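Local structure of 2-C-methyl-D-erythritol 4-phosphate cytidylyltransferase (Thermus thermophilus HB8, 2PX7) at residues G89-L101 with H182-D195. The protein probably catalyses the transfer of a cytidylyl group from CTP to 2-C-methyl-D-erythritol 4-phosphate, a step of the DXP route to isoprenoids. Sequence-based numbering, arbitrary orientation.
Sequences GGATRQASVARLL and HAYARRKGLEASDD
Gln94 reaches from the first turn of its helix to the loop 189-194 and shows how one primary amide can bond to an extended backbone much as a neighbouring strand would. With CG anti to the backbone N (chi1 -174°) and the chain extended beyond it, the side chain runs straight outward from CB. Gln94 CG passes His182 CE1 at 3.8 Å, the amide turned almost perpendicular to the imidazole. Gln94 CD comes beside Leu190 O and Glu191 CA, 4.0 Å from Glu191 CA. At the end both amide functions are used: Gln94 OE1 accepts from Ala192 N at 2.9 Å, a nearly straight bond in the plane of the carbonyl, while Gln94 NE2 donates to Leu190 O at 3.0 Å. The two bonds bracket Glu191 and fix the rotation of the amide. A leucine here would probably leave Ala192 N and Leu190 O without these mates and set the loop freer to shift.

His182 is the knob of the interface, its ring fitted among Gln94, Val97, Ala98 and Leu101. Gln94 O meets the ring edge at CE1, and Leu101 CD2 comes within 3.7 Å of His182 CD2. His182 NE2 donates to Asp195 OD1 at 2.7 Å, close to the ring plane, which fixes the ring's orientation; Val97 CG1 rests against both partners. The other carboxylate oxygen, Asp195 OD2, forms a long, weak salt bridge with Arg93 NH1 (3.5 Å), supplemented by a water between Arg93 NH2 and Asp195 OD2. That guanidinium also pairs with Asp113 and lies near Lys217, predicted to position MEP.

The segments 93-101 and 182-188, of helices 93-103 and 175-188, have axes 134° apart, closer to antiparallel than to parallel, with helix 195-201 touching Gln94 and His182 through Leu198, and strands 27-31, 108-111 and 165-174 of the central sheet backing Arg93, Val97 and Asp195.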
ATOM      1  N   GLY A  89       2.832 -22.535 -17.926  1.00 34.20           N
ATOM      2  CA  GLY A  89       2.816 -22.515 -16.467  1.00 34.15           C
ATOM      3  C   GLY A  89       1.903 -23.574 -15.870  1.00 34.45           C
ATOM      4  O   GLY A  89       1.083 -24.195 -16.580  1.00 34.10           O
ATOM      5  N   GLY A  90       2.044 -23.787 -14.559  1.00 34.48           N
ATOM      6  CA  GLY A  90       1.175 -24.697 -13.833  1.00 33.63           C
ATOM      7  C   GLY A  90      -0.045 -23.999 -13.287  1.00 34.08           C
ATOM      8  O   GLY A  90      -0.319 -22.839 -13.620  1.00 33.95           O
ATOM      9  N   ALA A  91      -0.785 -24.710 -12.434  1.00 34.26           N
ATOM     10  CA  ALA A  91      -2.030 -24.191 -11.857  1.00 34.12           C
ATOM     11  C   ALA A  91      -1.775 -23.083 -10.836  1.00 33.74           C
ATOM     12  O   ALA A  91      -2.643 -22.236 -10.609  1.00 34.13           O
ATOM     13  CB  ALA A  91      -2.827 -25.325 -11.216  1.00 34.26           C
ATOM     14  N   THR A  92      -0.586 -23.095 -10.225  1.00 32.91           N
ATOM     15  CA  THR A  92      -0.210 -22.080  -9.236  1.00 32.18           C
ATOM     16  C   THR A  92       1.068 -21.363  -9.658  1.00 31.88           C
ATOM     17  O   THR A  92       1.876 -21.923 -10.394  1.00 31.85           O
ATOM     18  CB  THR A  92       0.005 -22.704  -7.836  1.00 31.82           C
ATOM     19  OG1 THR A  92       1.038 -23.696  -7.899  1.00 31.04           O
ATOM     20  CG2 THR A  92      -1.296 -23.351  -7.313  1.00 31.95           C
ATOM     21  N   ARG A  93       1.232 -20.122  -9.194  1.00 32.00           N
ATOM     22  CA  ARG A  93       2.436 -19.327  -9.410  1.00 31.92           C
ATOM     23  C   ARG A  93       3.668 -20.137  -9.021  1.00 30.81           C
ATOM     24  O   ARG A  93       4.633 -20.200  -9.765  1.00 30.65           O
ATOM     25  CB  ARG A  93       2.355 -18.007  -8.620  1.00 32.09           C
ATOM     26  CG  ARG A  93       3.561 -17.058  -8.752  1.00 32.41           C
ATOM     27  CD  ARG A  93       3.585 -16.065  -7.547  1.00 35.77           C
ATOM     28  NE  ARG A  93       4.620 -15.018  -7.618  1.00 43.01           N
ATOM     29  CZ  ARG A  93       5.890 -15.156  -7.205  1.00 45.06           C
ATOM     30  NH1 ARG A  93       6.318 -16.320  -6.709  1.00 47.05           N
ATOM     31  NH2 ARG A  93       6.742 -14.139  -7.291  1.00 42.74           N
ATOM     32  N   GLN A  94       3.607 -20.803  -7.869  1.00 30.09           N
ATOM     33  CA  GLN A  94       4.717 -21.596  -7.378  1.00 28.70           C
ATOM     34  C   GLN A  94       5.132 -22.696  -8.343  1.00 28.48           C
ATOM     35  O   GLN A  94       6.324 -22.918  -8.543  1.00 27.31           O
ATOM     36  CB  GLN A  94       4.373 -22.198  -6.022  1.00 28.54           C
ATOM     37  CG  GLN A  94       5.546 -22.919  -5.375  1.00 27.35           C
ATOM     38  CD  GLN A  94       5.265 -23.339  -3.947  1.00 27.32           C
ATOM     39  OE1 GLN A  94       4.672 -22.586  -3.177  1.00 28.99           O
ATOM     40  NE2 GLN A  94       5.707 -24.525  -3.581  1.00 25.45           N
ATOM     41  N   ALA A  95       4.142 -23.404  -8.899  1.00 28.47           N
ATOM     42  CA  ALA A  95       4.385 -24.448  -9.906  1.00 28.22           C
ATOM     43  C   ALA A  95       4.996 -23.841 -11.162  1.00 27.49           C
ATOM     44  O   ALA A  95       5.886 -24.425 -11.757  1.00 27.45           O
ATOM     45  CB  ALA A  95       3.081 -25.190 -10.248  1.00 28.29           C
ATOM     46  N   SER A  96       4.526 -22.659 -11.555  1.00 27.44           N
ATOM     47  CA  SER A  96       5.115 -21.980 -12.711  1.00 26.97           C
ATOM     48  C   SER A  96       6.566 -21.617 -12.451  1.00 26.70           C
ATOM     49  O   SER A  96       7.409 -21.831 -13.330  1.00 25.50           O
ATOM     50  CB  SER A  96       4.312 -20.751 -13.122  1.00 26.97           C
ATOM     51  OG  SER A  96       2.998 -21.123 -13.497  1.00 27.63           O
ATOM     52  N   VAL A  97       6.865 -21.092 -11.252  1.00 26.01           N
ATOM     53  CA  VAL A  97       8.266 -20.793 -10.879  1.00 26.22           C
ATOM     54  C   VAL A  97       9.173 -22.025 -10.980  1.00 26.36           C
ATOM     55  O   VAL A  97      10.282 -21.938 -11.514  1.00 26.60           O
ATOM     56  CB  VAL A  97       8.415 -20.195  -9.446  1.00 26.34           C
ATOM     57  CG1 VAL A  97       9.898 -20.158  -9.030  1.00 25.56           C
ATOM     58  CG2 VAL A  97       7.793 -18.800  -9.352  1.00 24.94           C
ATOM     59  N   ALA A  98       8.724 -23.159 -10.441  1.00 26.39           N
ATOM     60  CA  ALA A  98       9.504 -24.414 -10.516  1.00 26.97           C
ATOM     61  C   ALA A  98       9.818 -24.822 -11.973  1.00 27.06           C
ATOM     62  O   ALA A  98      10.921 -25.275 -12.296  1.00 27.44           O
ATOM     63  CB  ALA A  98       8.759 -25.560  -9.777  1.00 26.31           C
ATOM     64  N   ARG A  99       8.837 -24.644 -12.847  1.00 27.94           N
ATOM     65  CA  ARG A  99       9.008 -24.941 -14.269  1.00 28.68           C
ATOM     66  C   ARG A  99      10.040 -24.045 -14.907  1.00 28.70           C
ATOM     67  O   ARG A  99      10.969 -24.526 -15.561  1.00 28.44           O
ATOM     68  CB  ARG A  99       7.673 -24.836 -14.997  1.00 28.79           C
ATOM     69  CG  ARG A  99       6.697 -25.943 -14.572  1.00 30.43           C
ATOM     70  CD  ARG A  99       5.426 -25.829 -15.377  1.00 33.44           C
ATOM     71  NE  ARG A  99       4.375 -26.722 -14.907  1.00 34.65           N
ATOM     72  CZ  ARG A  99       3.361 -27.143 -15.664  1.00 37.87           C
ATOM     73  NH1 ARG A  99       3.274 -26.765 -16.943  1.00 36.07           N
ATOM     74  NH2 ARG A  99       2.431 -27.948 -15.142  1.00 36.40           N
ATOM     75  N   LEU A 100       9.887 -22.744 -14.687  1.00 28.49           N
ATOM     76  CA  LEU A 100      10.844 -21.753 -15.169  1.00 28.98           C
ATOM     77  C   LEU A 100      12.241 -22.010 -14.638  1.00 29.05           C
ATOM     78  O   LEU A 100      13.218 -21.872 -15.361  1.00 29.42           O
ATOM     79  CB  LEU A 100      10.384 -20.335 -14.791  1.00 28.53           C
ATOM     80  CG  LEU A 100       9.081 -19.886 -15.456  1.00 28.92           C
ATOM     81  CD1 LEU A 100       8.641 -18.555 -14.870  1.00 28.27           C
ATOM     82  CD2 LEU A 100       9.239 -19.803 -16.984  1.00 28.91           C
ATOM     83  N   LEU A 101      12.322 -22.379 -13.369  1.00 30.08           N
ATOM     84  CA  LEU A 101      13.602 -22.587 -12.682  1.00 30.94           C
ATOM     85  C   LEU A 101      14.442 -23.706 -13.306  1.00 31.91           C
ATOM     86  O   LEU A 101      15.668 -23.612 -13.377  1.00 30.96           O
ATOM     87  CB  LEU A 101      13.328 -22.910 -11.210  1.00 30.60           C
ATOM     88  CG  LEU A 101      14.418 -22.831 -10.147  1.00 31.18           C
ATOM     89  CD1 LEU A 101      15.218 -21.507 -10.221  1.00 29.33           C
ATOM     90  CD2 LEU A 101      13.747 -23.028  -8.783  1.00 29.84           C
ATOM     91  N   HIS A 182      12.822 -25.275  -3.705  1.00 27.15           N
ATOM     92  CA  HIS A 182      11.729 -25.907  -4.414  1.00 28.26           C
ATOM     93  C   HIS A 182      11.741 -27.447  -4.273  1.00 29.15           C
ATOM     94  O   HIS A 182      10.682 -28.047  -4.162  1.00 29.53           O
ATOM     95  CB  HIS A 182      11.681 -25.454  -5.882  1.00 27.67           C
ATOM     96  CG  HIS A 182      10.942 -24.163  -6.085  1.00 27.56           C
ATOM     97  ND1 HIS A 182       9.601 -24.112  -6.394  1.00 25.22           N
ATOM     98  CD2 HIS A 182      11.356 -22.875  -5.986  1.00 25.63           C
ATOM     99  CE1 HIS A 182       9.224 -22.850  -6.503  1.00 26.52           C
ATOM    100  NE2 HIS A 182      10.271 -22.078  -6.256  1.00 26.69           N
ATOM    101  N   ALA A 183      12.925 -28.060  -4.229  1.00 30.48           N
ATOM    102  CA  ALA A 183      13.045 -29.522  -4.017  1.00 32.31           C
ATOM    103  C   ALA A 183      12.517 -29.964  -2.646  1.00 33.23           C
ATOM    104  O   ALA A 183      11.766 -30.944  -2.530  1.00 33.66           O
ATOM    105  CB  ALA A 183      14.503 -29.980  -4.202  1.00 31.97           C
ATOM    106  N   TYR A 184      12.913 -29.233  -1.606  1.00 33.88           N
ATOM    107  CA  TYR A 184      12.428 -29.492  -0.255  1.00 34.17           C
ATOM    108  C   TYR A 184      10.927 -29.246  -0.147  1.00 34.10           C
ATOM    109  O   TYR A 184      10.221 -30.012   0.506  1.00 33.58           O
ATOM    110  CB  TYR A 184      13.191 -28.621   0.746  1.00 34.86           C
ATOM    111  CG  TYR A 184      12.807 -28.828   2.193  1.00 36.16           C
ATOM    112  CD1 TYR A 184      13.104 -30.026   2.856  1.00 38.26           C
ATOM    113  CD2 TYR A 184      12.169 -27.821   2.909  1.00 36.11           C
ATOM    114  CE1 TYR A 184      12.768 -30.212   4.211  1.00 38.72           C
ATOM    115  CE2 TYR A 184      11.829 -27.992   4.254  1.00 37.84           C
ATOM    116  CZ  TYR A 184      12.136 -29.188   4.901  1.00 38.26           C
ATOM    117  OH  TYR A 184      11.778 -29.363   6.231  1.00 38.94           O
ATOM    118  N   ALA A 185      10.442 -28.181  -0.787  1.00 34.09           N
ATOM    119  CA  ALA A 185       9.007 -27.886  -0.789  1.00 35.01           C
ATOM    120  C   ALA A 185       8.180 -28.994  -1.457  1.00 35.91           C
ATOM    121  O   ALA A 185       7.104 -29.325  -0.980  1.00 35.74           O
ATOM    122  CB  ALA A 185       8.724 -26.549  -1.421  1.00 34.06           C
ATOM    123  N   ARG A 186       8.697 -29.560  -2.549  1.00 37.43           N
ATOM    124  CA  ARG A 186       8.054 -30.678  -3.247  1.00 39.23           C
ATOM    125  C   ARG A 186       7.877 -31.883  -2.307  1.00 39.02           C
ATOM    126  O   ARG A 186       6.783 -32.428  -2.212  1.00 38.90           O
ATOM    127  CB  ARG A 186       8.870 -31.058  -4.494  1.00 39.69           C
ATOM    128  CG  ARG A 186       8.120 -31.847  -5.582  1.00 41.33           C
ATOM    129  CD  ARG A 186       8.966 -31.963  -6.884  1.00 41.76           C
ATOM    130  NE  ARG A 186       9.421 -30.648  -7.366  1.00 49.79           N
ATOM    131  CZ  ARG A 186      10.700 -30.285  -7.583  1.00 52.26           C
ATOM    132  NH1 ARG A 186      11.716 -31.141  -7.401  1.00 51.62           N
ATOM    133  NH2 ARG A 186      10.964 -29.049  -8.002  1.00 51.71           N
ATOM    134  N   ARG A 187       8.945 -32.250  -1.591  1.00 39.11           N
ATOM    135  CA  ARG A 187       8.920 -33.341  -0.597  1.00 39.60           C
ATOM    136  C   ARG A 187       7.950 -33.125   0.570  1.00 38.26           C
ATOM    137  O   ARG A 187       7.352 -34.078   1.072  1.00 38.92           O
ATOM    138  CB  ARG A 187      10.322 -33.606  -0.033  1.00 38.97           C
ATOM    139  CG  ARG A 187      11.364 -33.865  -1.098  1.00 41.73           C
ATOM    140  CD  ARG A 187      12.641 -34.548  -0.590  1.00 42.88           C
ATOM    141  NE  ARG A 187      13.073 -34.150   0.754  1.00 48.42           N
ATOM    142  CZ  ARG A 187      13.987 -33.217   1.009  1.00 51.54           C
ATOM    143  NH1 ARG A 187      14.566 -32.531   0.016  1.00 52.65           N
ATOM    144  NH2 ARG A 187      14.315 -32.958   2.271  1.00 52.97           N
ATOM    145  N   LYS A 188       7.801 -31.880   1.000  1.00 36.91           N
ATOM    146  CA  LYS A 188       6.994 -31.559   2.163  1.00 35.85           C
ATOM    147  C   LYS A 188       5.546 -31.186   1.844  1.00 34.80           C
ATOM    148  O   LYS A 188       4.721 -31.108   2.756  1.00 34.52           O
ATOM    149  CB  LYS A 188       7.650 -30.419   2.964  1.00 36.15           C
ATOM    150  CG  LYS A 188       9.078 -30.698   3.422  1.00 37.91           C
ATOM    151  CD  LYS A 188       9.170 -31.799   4.485  1.00 41.68           C
ATOM    152  CE  LYS A 188       8.800 -31.276   5.878  1.00 45.61           C
ATOM    153  NZ  LYS A 188       9.196 -32.233   6.965  1.00 48.25           N
ATOM    154  N   GLY A 189       5.241 -30.945   0.565  1.00 33.78           N
ATOM    155  CA  GLY A 189       3.942 -30.394   0.173  1.00 32.55           C
ATOM    156  C   GLY A 189       3.716 -28.970   0.653  1.00 32.16           C
ATOM    157  O   GLY A 189       2.573 -28.547   0.896  1.00 31.77           O
ATOM    158  N   LEU A 190       4.818 -28.228   0.782  1.00 31.33           N
ATOM    159  CA  LEU A 190       4.778 -26.831   1.187  1.00 30.32           C
ATOM    160  C   LEU A 190       4.450 -25.930   0.012  1.00 29.70           C
ATOM    161  O   LEU A 190       5.135 -25.935  -1.012  1.00 29.09           O
ATOM    162  CB  LEU A 190       6.114 -26.403   1.845  1.00 30.43           C
ATOM    163  CG  LEU A 190       6.285 -24.916   2.200  1.00 30.69           C
ATOM    164  CD1 LEU A 190       5.262 -24.451   3.240  1.00 30.32           C
ATOM    165  CD2 LEU A 190       7.733 -24.633   2.676  1.00 29.83           C
ATOM    166  N   GLU A 191       3.385 -25.157   0.190  1.00 29.42           N
ATOM    167  CA  GLU A 191       2.975 -24.148  -0.746  1.00 29.62           C
ATOM    168  C   GLU A 191       2.935 -22.807  -0.009  1.00 28.91           C
ATOM    169  O   GLU A 191       2.348 -22.694   1.084  1.00 28.34           O
ATOM    170  CB  GLU A 191       1.588 -24.479  -1.325  1.00 29.77           C
ATOM    171  CG  GLU A 191       1.498 -25.866  -1.990  1.00 30.08           C
ATOM    172  CD  GLU A 191       0.092 -26.145  -2.512  1.00 31.24           C
ATOM    173  OE1 GLU A 191      -0.743 -26.700  -1.753  1.00 30.91           O
ATOM    174  OE2 GLU A 191      -0.187 -25.756  -3.662  1.00 31.01           O
ATOM    175  N   ALA A 192       3.564 -21.804  -0.605  1.00 28.04           N
ATOM    176  CA  ALA A 192       3.667 -20.484   0.013  1.00 28.39           C
ATOM    177  C   ALA A 192       3.457 -19.392  -1.028  1.00 28.51           C
ATOM    178  O   ALA A 192       3.564 -19.650  -2.210  1.00 27.93           O
ATOM    179  CB  ALA A 192       5.024 -20.340   0.718  1.00 28.12           C
ATOM    180  N   SER A 193       3.192 -18.170  -0.578  1.00 28.82           N
ATOM    181  CA  SER A 193       2.814 -17.095  -1.468  1.00 29.34           C
ATOM    182  C   SER A 193       4.012 -16.476  -2.173  1.00 29.33           C
ATOM    183  O   SER A 193       3.837 -15.667  -3.091  1.00 29.83           O
ATOM    184  CB  SER A 193       2.036 -16.025  -0.698  1.00 30.02           C
ATOM    185  OG  SER A 193       2.849 -15.436   0.325  1.00 32.37           O
ATOM    186  N   ASP A 194       5.226 -16.827  -1.744  1.00 27.87           N
ATOM    187  CA  ASP A 194       6.410 -16.373  -2.460  1.00 26.81           C
ATOM    188  C   ASP A 194       7.568 -17.342  -2.320  1.00 25.88           C
ATOM    189  O   ASP A 194       7.478 -18.335  -1.588  1.00 24.62           O
ATOM    190  CB  ASP A 194       6.792 -14.911  -2.101  1.00 26.50           C
ATOM    191  CG  ASP A 194       7.320 -14.749  -0.683  1.00 26.34           C
ATOM    192  OD1 ASP A 194       7.528 -15.763  -0.006  1.00 27.80           O
ATOM    193  OD2 ASP A 194       7.530 -13.585  -0.230  1.00 27.43           O
ATOM    194  N   ASP A 195       8.641 -17.055  -3.049  1.00 24.87           N
ATOM    195  CA  ASP A 195       9.827 -17.886  -3.035  1.00 24.90           C
ATOM    196  C   ASP A 195      10.642 -17.686  -1.769  1.00 24.55           C
ATOM    197  O   ASP A 195      11.255 -18.620  -1.289  1.00 24.22           O
ATOM    198  CB  ASP A 195      10.681 -17.606  -4.280  1.00 25.39           C
ATOM    199  CG  ASP A 195      10.053 -18.178  -5.544  1.00 26.48           C
ATOM    200  OD1 ASP A 195       9.972 -19.434  -5.681  1.00 28.79           O
ATOM    201  OD2 ASP A 195       9.617 -17.365  -6.385  1.00 27.83           O
TER
HETATM  202  O   HOH W   1       1.503 -24.434  -5.199  1.00 32.39           O
HETATM  203  O   HOH W   2       8.398 -14.766  -5.405  1.00 46.01           O